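Local coordinates for hypothetical protein RPA3614 (Rhodopseudomonas palustris, PDB 2HHG) that is of unknown function but carries a rhodanese-like domain, so it may act as a thiosulfate-cyanide sulfurtransferase, at residues 24-27 with 28-32; 44-48 with 49-53; 62-65 with 66-69; 80-83 with 84-87. One frame throughout, in Å; residues are numbered along the deposited sequence.

Interaction 1: residues 24-27 with 28-32; sequences LTTA and DAIAL
Thr25 and Asp28 meet at the start of helix 26-34, where Thr25 holds the N-cap position. The capping bond runs from Asp28 N to Thr25 OG1 at 3.1 Å. The threonine hydroxyl sits between the backbone N and the carbonyl carbon (chi1 68°), which turns it towards the N-H of Asp28. The Asp28 carboxylate does not bond Thr25 directly. It is joined through water: one water donates to Asp28 OD2 at 2.7 Å and accepts from Thr25 N at 2.9 Å. A second water lies 2.7 Å from Thr25 OG1 and bonds Asp28 OD1 weakly.

Backbone bonds carry the helix onward. Ala29 N reaches Thr25 O at 2.9 Å, and Ile30 N and Ala31 N bond Thr26 O and Ala27 O in the same i to i+4 pattern.

Apolar contacts complete the turn. Leu24 CD1 meets Asp28 CB. Leu24 CD2 lies 3.8 Å from Ala29 CB, with Leu32 CD2 a little farther off. Thr26 CG2 lies beside Ile30 CD1, while Thr26 OG1 bonds Glu118 O. Ala29 and Ile30 pack on Trp124 of helix 120-126. This is a threonine N-cap, formed where edge strand 22-24 of the parallel sheet passes into a helix.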
loop_
_atom_site.group_PDB
_atom_site.type_symbol
_atom_site.label_atom_id
_atom_site.label_comp_id
_atom_site.label_asym_id
_atom_site.label_seq_id
_atom_site.Cartn_x
_atom_site.Cartn_y
_atom_site.Cartn_z
ATOM N N LEU A 24 -4.771 2.913 -8.616
ATOM C CA LEU A 24 -6.074 3.487 -8.415
ATOM C C LEU A 24 -5.890 4.994 -8.278
ATOM O O LEU A 24 -5.091 5.442 -7.455
ATOM C CB LEU A 24 -6.639 2.867 -7.139
ATOM C CG LEU A 24 -8.051 3.116 -6.648
ATOM C CD1 LEU A 24 -9.087 2.682 -7.671
ATOM C CD2 LEU A 24 -8.231 2.360 -5.341
ATOM N N THR A 25 -6.599 5.786 -9.086
ATOM C CA THR A 25 -6.481 7.245 -8.968
ATOM C C THR A 25 -6.927 7.695 -7.582
ATOM O O THR A 25 -7.730 7.025 -6.925
ATOM C CB THR A 25 -7.297 8.027 -10.021
ATOM O OG1 THR A 25 -8.695 7.858 -9.775
ATOM C CG2 THR A 25 -6.954 7.586 -11.437
ATOM N N THR A 26 -6.398 8.825 -7.136
ATOM C CA THR A 26 -6.761 9.352 -5.835
ATOM C C THR A 26 -8.275 9.544 -5.741
ATOM O O THR A 26 -8.890 9.160 -4.743
ATOM C CB THR A 26 -6.023 10.662 -5.551
ATOM O OG1 THR A 26 -4.662 10.539 -5.988
ATOM C CG2 THR A 26 -6.054 10.973 -4.074
ATOM N N ALA A 27 -8.880 10.090 -6.798
ATOM C CA ALA A 27 -10.314 10.353 -6.809
ATOM C C ALA A 27 -11.124 9.059 -6.734
ATOM O O ALA A 27 -12.118 8.984 -6.014
ATOM C CB ALA A 27 -10.706 11.163 -8.035
ATOM N N ASP A 28 -10.692 8.035 -7.466
ATOM C CA ASP A 28 -11.376 6.748 -7.416
ATOM C C ASP A 28 -11.258 6.086 -6.040
ATOM O O ASP A 28 -12.211 5.490 -5.549
ATOM C CB ASP A 28 -10.849 5.801 -8.494
ATOM C CG ASP A 28 -11.288 6.194 -9.889
ATOM O OD1 ASP A 28 -12.158 7.082 -10.029
ATOM O OD2 ASP A 28 -10.755 5.606 -10.853
ATOM N N ALA A 29 -10.082 6.199 -5.425
ATOM C CA ALA A 29 -9.872 5.654 -4.086
ATOM C C ALA A 29 -10.748 6.358 -3.041
ATOM O O ALA A 29 -11.326 5.715 -2.164
ATOM C CB ALA A 29 -8.404 5.736 -3.709
ATOM N N ILE A 30 -10.848 7.680 -3.152
ATOM C CA ILE A 30 -11.707 8.453 -2.264
ATOM C C ILE A 30 -13.175 8.039 -2.445
ATOM O O ILE A 30 -13.892 7.814 -1.460
ATOM C CB ILE A 30 -11.489 9.975 -2.454
ATOM C CG1 ILE A 30 -10.100 10.358 -1.924
ATOM C CG2 ILE A 30 -12.590 10.781 -1.756
ATOM C CD1 ILE A 30 -9.666 11.772 -2.254
ATOM N N ALA A 31 -13.611 7.905 -3.698
ATOM C CA ALA A 31 -14.986 7.483 -3.975
ATOM C C ALA A 31 -15.254 6.085 -3.429
ATOM O O ALA A 31 -16.312 5.829 -2.862
ATOM C CB ALA A 31 -15.294 7.543 -5.465
ATOM N N LEU A 32 -14.278 5.188 -3.585
ATOM C CA LEU A 32 -14.373 3.833 -3.047
ATOM C C LEU A 32 -14.566 3.859 -1.529
ATOM O O LEU A 32 -15.405 3.147 -0.979
ATOM C CB LEU A 32 -13.121 3.025 -3.412
ATOM C CG LEU A 32 -13.057 1.568 -2.940
ATOM C CD1 LEU A 32 -14.189 0.751 -3.552
ATOM C CD2 LEU A 32 -11.706 0.954 -3.283
HETATM O O HOH W 1 -8.276 4.465 -11.022
HETATM O O HOH W 2 -10.526 8.780 -11.553
#

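Interaction 2: residues 44-48 with 49-53; sequences DIRDP and REIER
Asp47 O accepts from Ile51 N at 3.2 Å, in the carbonyl plane, and weakly from Glu50 N. Pro48 O takes Glu52 N in the next helical bond. These bonds start helix 48-54, with Asp47 as the N-cap. In return, Asp47 N donates to Glu50 OE1 at 2.8 Å, on the anti side of that carboxylate. Asp47 and Glu50 so form a capping box.

Asp47 OD1 accepts twice from Arg49. The capping bond comes from Arg49 N to Asp47 OD1 on the anti side, at 2.8 Å. On the syn side Arg49 NE meets Asp47 OD1 at 2.9 Å, as part of a salt bridge. Arg49 bends at chi3 (-70°), which brings its guanidinium round side-on. NH2 completes the bridge, meeting Asp47 OD2 from above the carboxylate plane.

Asp44 and Arg46 form a second side-on salt bridge. NE bonds OD1, and Arg46 NH2 bonds Asp44 OD2 at 2.7 Å. Asp44 OD1 also accepts from Arg46 N, an Asx turn. Ile51 CG1 lies over one face of the Arg46 guanidinium, 3.6 Å above its plane, and Ile51 CD1 touches Asp44 OD2 at 3.6 Å. An alanine in place of Asp44 would probably cost NE and NH2 of Arg46 their carboxylate mates, leave the guanidinium less firmly held and undo the Asx turn.

Arg46 has further partners in Gly55 O and, by cation-pi, Phe121. Glu50 OE1 also pairs with Arg98 of helix 97-109. Residues 44-48 lead from strand 40-44 into helix 48-54, with Ile45 packed against helix 97-109 and strand 88-92.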
loop_
_atom_site.group_PDB
_atom_site.type_symbol
_atom_site.label_atom_id
_atom_site.label_comp_id
_atom_site.label_asym_id
_atom_site.label_seq_id
_atom_site.Cartn_x
_atom_site.Cartn_y
_atom_site.Cartn_z
ATOM N N ASP A 44 -2.446 0.699 5.193
ATOM C CA ASP A 44 -1.487 1.782 5.375
ATOM C C ASP A 44 -0.132 1.176 5.703
ATOM O O ASP A 44 0.020 0.541 6.737
ATOM C CB ASP A 44 -1.972 2.634 6.549
ATOM C CG ASP A 44 -1.203 3.936 6.729
ATOM O OD1 ASP A 44 -0.061 4.078 6.253
ATOM O OD2 ASP A 44 -1.778 4.826 7.399
ATOM N N ILE A 45 0.847 1.377 4.830
ATOM C CA ILE A 45 2.157 0.758 5.017
ATOM C C ILE A 45 3.217 1.716 5.568
ATOM O O ILE A 45 4.399 1.358 5.649
ATOM C CB ILE A 45 2.654 0.076 3.731
ATOM C CG1 ILE A 45 3.000 1.119 2.659
ATOM C CG2 ILE A 45 1.632 -0.954 3.255
ATOM C CD1 ILE A 45 3.584 0.542 1.394
ATOM N N ARG A 46 2.791 2.912 5.972
ATOM C CA ARG A 46 3.711 3.928 6.485
ATOM C C ARG A 46 4.295 3.592 7.850
ATOM O O ARG A 46 3.745 2.802 8.612
ATOM C CB ARG A 46 3.012 5.285 6.559
ATOM C CG ARG A 46 2.668 5.860 5.191
ATOM C CD ARG A 46 1.891 7.145 5.313
ATOM N NE ARG A 46 0.617 6.903 5.974
ATOM C CZ ARG A 46 -0.126 7.836 6.556
ATOM N NH1 ARG A 46 0.260 9.105 6.550
ATOM N NH2 ARG A 46 -1.266 7.493 7.131
ATOM N N ASP A 47 5.429 4.216 8.143
ATOM C CA ASP A 47 6.000 4.187 9.474
ATOM C C ASP A 47 5.006 4.873 10.429
ATOM O O ASP A 47 4.355 5.857 10.049
ATOM C CB ASP A 47 7.347 4.914 9.437
ATOM C CG ASP A 47 8.064 4.910 10.770
ATOM O OD1 ASP A 47 7.672 5.675 11.673
ATOM O OD2 ASP A 47 9.047 4.154 10.918
ATOM N N PRO A 48 4.865 4.362 11.667
ATOM C CA PRO A 48 3.907 4.952 12.610
ATOM C C PRO A 48 4.144 6.440 12.891
ATOM O O PRO A 48 3.205 7.159 13.246
ATOM C CB PRO A 48 4.120 4.124 13.887
ATOM C CG PRO A 48 5.483 3.531 13.736
ATOM C CD PRO A 48 5.585 3.231 12.280
ATOM N N ARG A 49 5.377 6.908 12.724
ATOM C CA ARG A 49 5.692 8.313 12.962
ATOM C C ARG A 49 5.147 9.216 11.848
ATOM O O ARG A 49 4.770 10.364 12.092
ATOM C CB ARG A 49 7.197 8.489 13.148
ATOM C CG ARG A 49 7.733 7.794 14.390
ATOM C CD ARG A 49 9.249 7.680 14.391
ATOM N NE ARG A 49 9.713 6.724 13.390
ATOM C CZ ARG A 49 10.973 6.327 13.251
ATOM N NH1 ARG A 49 11.920 6.791 14.061
ATOM N NH2 ARG A 49 11.281 5.446 12.311
ATOM N N GLU A 50 5.076 8.687 10.633
ATOM C CA GLU A 50 4.384 9.365 9.536
ATOM C C GLU A 50 2.886 9.463 9.831
ATOM O O GLU A 50 2.254 10.507 9.610
ATOM C CB GLU A 50 4.576 8.603 8.227
ATOM C CG GLU A 50 5.985 8.529 7.705
ATOM C CD GLU A 50 6.064 7.689 6.455
ATOM O OE1 GLU A 50 6.202 6.455 6.560
ATOM O OE2 GLU A 50 5.981 8.260 5.358
ATOM N N ILE A 51 2.312 8.361 10.303
ATOM C CA ILE A 51 0.883 8.292 10.606
ATOM C C ILE A 51 0.526 9.269 11.729
ATOM O O ILE A 51 -0.467 10.006 11.636
ATOM C CB ILE A 51 0.455 6.849 10.974
ATOM C CG1 ILE A 51 0.798 5.872 9.839
ATOM C CG2 ILE A 51 -1.041 6.794 11.315
ATOM C CD1 ILE A 51 0.561 4.406 10.169
ATOM N N GLU A 52 1.349 9.299 12.773
ATOM C CA GLU A 52 1.119 10.227 13.879
ATOM C C GLU A 52 1.122 11.682 13.410
ATOM O O GLU A 52 0.257 12.468 13.815
ATOM C CB GLU A 52 2.132 10.013 15.008
ATOM C CG GLU A 52 1.912 10.954 16.200
ATOM C CD GLU A 52 2.785 10.632 17.396
ATOM O OE1 GLU A 52 3.656 9.743 17.295
ATOM O OE2 GLU A 52 2.589 11.276 18.448
ATOM N N ARG A 53 2.067 12.027 12.539
ATOM C CA ARG A 53 2.213 13.397 12.054
ATOM C C ARG A 53 1.064 13.836 11.145
ATOM O O ARG A 53 0.511 14.930 11.312
ATOM C CB ARG A 53 3.555 13.552 11.328
ATOM C CG ARG A 53 3.850 14.960 10.817
ATOM C CD ARG A 53 5.066 14.996 9.897
ATOM N NE ARG A 53 4.914 14.111 8.744
ATOM C CZ ARG A 53 5.621 13.002 8.537
ATOM N NH1 ARG A 53 6.560 12.620 9.396
ATOM N NH2 ARG A 53 5.389 12.273 7.456
#

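Interaction 3: residues 62-65 with 66-69; sequences SCTR and GMLE
Thr64 and Met67, a selenomethionine, meet through both backbone and side chain. Among the backbone bonds, Met67 N donates to Thr64 O at 3.0 Å. Leu68 N follows with Arg65 O at 3.1 Å. Both donors stand well above the carbonyl planes, by 52° and 64°. These are successive i to i+3 bonds, and the chain turns tightly on its way into helix 68-72.

The turns lie in the connection that follows edge strand 61-62 of the parallel sheet in this rhodanese-like domain. Backbone bonds from Cys63 to Asp44 and from Arg65 to Ile45 hold its first part beside the end of strand 40-44.

Water adds one polar link. A single molecule donates to Arg65 O and to Glu69 OE2, each at 2.9 Å. Glu69 bends at chi2 (91°), which folds its carboxylate back towards that carbonyl.

The remaining contacts are side-chain packing. Thr64 OG1 comes 3.5 Å from Met67 CG, the two side chains slanting across each other. Met67 is extended beyond CG and carries SE past the same hydroxyl. Cys63 SG rests 3.8 Å from Leu68 CA, with Leu68 CD1 and Met67 CB slightly farther away. Leu68 is buried and also touches Phe83 and Ala102, the latter on helix 97-109.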
loop_
_atom_site.group_PDB
_atom_site.type_symbol
_atom_site.label_atom_id
_atom_site.label_comp_id
_atom_site.label_asym_id
_atom_site.label_seq_id
_atom_site.Cartn_x
_atom_site.Cartn_y
_atom_site.Cartn_z
ATOM N N SER A 62 -3.140 -0.900 9.553
ATOM C CA SER A 62 -1.715 -0.573 9.547
ATOM C C SER A 62 -0.856 -1.820 9.515
ATOM O O SER A 62 -0.906 -2.645 10.423
ATOM C CB SER A 62 -1.340 0.278 10.769
ATOM O OG SER A 62 0.072 0.378 10.931
ATOM N N CYS A 63 -0.059 -1.938 8.462
ATOM C CA CYS A 63 0.981 -2.951 8.395
ATOM C C CYS A 63 2.163 -2.305 7.711
ATOM O O CYS A 63 2.106 -1.996 6.523
ATOM C CB CYS A 63 0.544 -4.192 7.606
ATOM S SG CYS A 63 1.858 -5.441 7.484
ATOM N N THR A 64 3.228 -2.064 8.465
ATOM C CA THR A 64 4.391 -1.406 7.870
ATOM C C THR A 64 4.940 -2.251 6.718
ATOM O O THR A 64 4.854 -3.485 6.730
ATOM C CB THR A 64 5.498 -1.095 8.892
ATOM O OG1 THR A 64 6.021 -2.318 9.426
ATOM C CG2 THR A 64 4.977 -0.213 10.026
ATOM N N ARG A 65 5.482 -1.585 5.708
ATOM C CA ARG A 65 5.916 -2.292 4.518
ATOM C C ARG A 65 6.909 -3.403 4.857
ATOM O O ARG A 65 6.846 -4.493 4.286
ATOM C CB ARG A 65 6.496 -1.333 3.480
ATOM C CG ARG A 65 7.049 -2.057 2.267
ATOM C CD ARG A 65 7.423 -1.143 1.094
ATOM N NE ARG A 65 8.122 -1.971 0.109
ATOM C CZ ARG A 65 9.426 -1.934 -0.151
ATOM N NH1 ARG A 65 10.211 -1.011 0.390
ATOM N NH2 ARG A 65 9.946 -2.805 -1.004
ATOM N N GLY A 66 7.795 -3.137 5.813
ATOM C CA GLY A 66 8.836 -4.089 6.169
ATOM C C GLY A 66 8.350 -5.357 6.843
ATOM O O GLY A 66 9.111 -6.321 6.947
HETATM N N MSE A 67 7.093 -5.362 7.288
HETATM C CA MSE A 67 6.473 -6.533 7.918
HETATM C C MSE A 67 5.515 -7.281 7.002
HETATM O O MSE A 67 4.995 -8.341 7.377
HETATM C CB MSE A 67 5.691 -6.094 9.149
HETATM C CG MSE A 67 6.581 -5.652 10.266
HETATM SE SE MSE A 67 5.607 -5.306 11.866
HETATM C CE MSE A 67 7.064 -4.478 12.856
ATOM N N LEU A 68 5.275 -6.738 5.813
ATOM C CA LEU A 68 4.169 -7.185 4.968
ATOM C C LEU A 68 4.149 -8.688 4.714
ATOM O O LEU A 68 3.127 -9.348 4.927
ATOM C CB LEU A 68 4.198 -6.431 3.641
ATOM C CG LEU A 68 2.985 -6.565 2.727
ATOM C CD1 LEU A 68 1.740 -5.978 3.397
ATOM C CD2 LEU A 68 3.261 -5.895 1.390
ATOM N N GLU A 69 5.279 -9.230 4.272
ATOM C CA GLU A 69 5.332 -10.646 3.906
ATOM C C GLU A 69 5.018 -11.540 5.094
ATOM O O GLU A 69 4.368 -12.579 4.950
ATOM C CB GLU A 69 6.702 -11.010 3.325
ATOM C CG GLU A 69 7.098 -10.200 2.085
ATOM C CD GLU A 69 7.876 -8.920 2.386
ATOM O OE1 GLU A 69 7.725 -8.346 3.480
ATOM O OE2 GLU A 69 8.639 -8.482 1.506
HETATM O O HOH W 3 8.003 -5.632 1.872
#

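Interaction 4: residues 80-83 with 84-87; sequences KPIF and QEDK
Glu85 lays its side chain along the backbone of Ile82. Its CB is 3.4 Å from Ile82 O, its CG is close to the same oxygen, and its OE2 lies 3.9 Å from Ile82 CA. The chain is extended beyond CG, which carries the carboxylate past the carbonyl to Ile82 CG1. At the far end Glu85 OE1 takes Lys87 NZ in a salt bridge of 3.1 Å, met on the syn side of the carboxylate but 32° out of its plane. A leucine here would probably keep some of the packing on Ile82 but leave the Lys87 ammonium without this carboxylate mate.

Two backbone bonds close the turn. Gln84 N donates to Pro81 O at 2.9 Å, and Glu85 N to Ile82 O at 3.3 Å. Each donor stands about 60° above its carbonyl plane. Phe83 N bonds Lys80 O in the same i to i+3 way. This is a short 3-10 turn, started by Pro81, in the long connection between helix 68-72 and strand 88-92. After it, Asp86 forms the centre of an inverse gamma turn.

Gln84 is bent at chi2 (-77°). One water lies 2.8 Å from both Phe83 O and Gln84 OE1.

Phe83 turns inward instead. Ile82 CG2 lies over one face of its ring, 4.1 Å above the plane and offset to the rim. The ring packs on Trp71 and Ile72 of helix 68-72, and on Val43 of strand 40-44.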
loop_
_atom_site.group_PDB
_atom_site.type_symbol
_atom_site.label_atom_id
_atom_site.label_comp_id
_atom_site.label_asym_id
_atom_site.label_seq_id
_atom_site.Cartn_x
_atom_site.Cartn_y
_atom_site.Cartn_z
ATOM N N LYS A 80 -1.463 -12.545 9.844
ATOM C CA LYS A 80 -2.651 -11.820 10.270
ATOM C C LYS A 80 -3.804 -12.270 9.389
ATOM O O LYS A 80 -3.704 -12.210 8.158
ATOM C CB LYS A 80 -2.441 -10.314 10.158
ATOM C CG LYS A 80 -1.274 -9.796 10.973
ATOM C CD LYS A 80 -1.506 -9.930 12.467
ATOM C CE LYS A 80 -0.327 -9.344 13.235
ATOM N NZ LYS A 80 0.812 -10.281 13.362
ATOM N N PRO A 81 -4.903 -12.745 10.009
ATOM C CA PRO A 81 -6.019 -13.305 9.249
ATOM C C PRO A 81 -6.694 -12.352 8.278
ATOM O O PRO A 81 -7.329 -12.817 7.331
ATOM C CB PRO A 81 -7.012 -13.738 10.331
ATOM C CG PRO A 81 -6.238 -13.825 11.568
ATOM C CD PRO A 81 -5.126 -12.845 11.462
ATOM N N ILE A 82 -6.572 -11.043 8.502
ATOM C CA ILE A 82 -7.145 -10.062 7.578
ATOM C C ILE A 82 -6.632 -10.260 6.143
ATOM O O ILE A 82 -7.372 -10.049 5.185
ATOM C CB ILE A 82 -6.933 -8.599 8.069
ATOM C CG1 ILE A 82 -7.812 -7.622 7.276
ATOM C CG2 ILE A 82 -5.453 -8.186 8.021
ATOM C CD1 ILE A 82 -7.899 -6.241 7.902
ATOM N N PHE A 83 -5.383 -10.703 6.002
ATOM C CA PHE A 83 -4.792 -10.909 4.682
ATOM C C PHE A 83 -5.258 -12.188 3.992
ATOM O O PHE A 83 -4.872 -12.451 2.858
ATOM C CB PHE A 83 -3.266 -10.863 4.757
ATOM C CG PHE A 83 -2.719 -9.480 4.924
ATOM C CD1 PHE A 83 -2.938 -8.510 3.943
ATOM C CD2 PHE A 83 -1.986 -9.138 6.057
ATOM C CE1 PHE A 83 -2.431 -7.224 4.090
ATOM C CE2 PHE A 83 -1.473 -7.853 6.206
ATOM C CZ PHE A 83 -1.703 -6.897 5.227
ATOM N N GLN A 84 -6.071 -12.983 4.679
ATOM C CA GLN A 84 -6.646 -14.182 4.077
ATOM C C GLN A 84 -8.047 -13.928 3.523
ATOM O O GLN A 84 -8.630 -14.796 2.869
ATOM C CB GLN A 84 -6.653 -15.329 5.089
ATOM C CG GLN A 84 -5.310 -16.045 5.181
ATOM C CD GLN A 84 -5.083 -16.989 4.022
ATOM O OE1 GLN A 84 -4.294 -16.711 3.116
ATOM N NE2 GLN A 84 -5.782 -18.116 4.038
ATOM N N GLU A 85 -8.579 -12.733 3.766
ATOM C CA GLU A 85 -9.944 -12.397 3.365
ATOM C C GLU A 85 -10.095 -12.263 1.858
ATOM O O GLU A 85 -9.172 -11.844 1.159
ATOM C CB GLU A 85 -10.417 -11.128 4.072
ATOM C CG GLU A 85 -10.569 -11.330 5.572
ATOM C CD GLU A 85 -11.069 -10.109 6.309
ATOM O OE1 GLU A 85 -11.426 -9.103 5.663
ATOM O OE2 GLU A 85 -11.093 -10.161 7.555
ATOM N N ASP A 86 -11.283 -12.623 1.382
ATOM C CA ASP A 86 -11.633 -12.601 -0.027
ATOM C C ASP A 86 -12.032 -11.178 -0.436
ATOM O O ASP A 86 -13.204 -10.896 -0.707
ATOM C CB ASP A 86 -12.778 -13.601 -0.256
ATOM C CG ASP A 86 -13.236 -13.668 -1.702
ATOM O OD1 ASP A 86 -12.385 -13.573 -2.611
ATOM O OD2 ASP A 86 -14.457 -13.830 -1.922
ATOM N N LYS A 87 -11.040 -10.288 -0.473
ATOM C CA LYS A 87 -11.253 -8.859 -0.698
ATOM C C LYS A 87 -10.156 -8.291 -1.583
ATOM O O LYS A 87 -9.132 -8.939 -1.795
ATOM C CB LYS A 87 -11.282 -8.120 0.646
ATOM C CG LYS A 87 -12.514 -8.451 1.489
ATOM C CD LYS A 87 -12.521 -7.724 2.811
ATOM C CE LYS A 87 -13.828 -7.956 3.552
ATOM N NZ LYS A 87 -13.796 -7.319 4.894
HETATM O O HOH W 4 -2.850 -14.367 2.895
#

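Overall arrangement
All four contacts are local and lie in one rhodanese-like domain. Interactions 1 and 2 each lead from a parallel strand into a helix. The first is capped by a threonine, with waters linking its flank. The second is capped by an aspartate and a glutamate, with one salt bridge at the cap and one in the loop before it. Interactions 3 and 4 rely on i to i+3 turns instead. Interaction 2 touches interaction 3 through backbone pairing where neighbouring strands end. Interactions 3 and 4 meet by packing round Phe83. Interaction 4 is a surface contact; the other three are partly buried. Interaction 1 stands apart, about 22 Å from interaction 3 between centres.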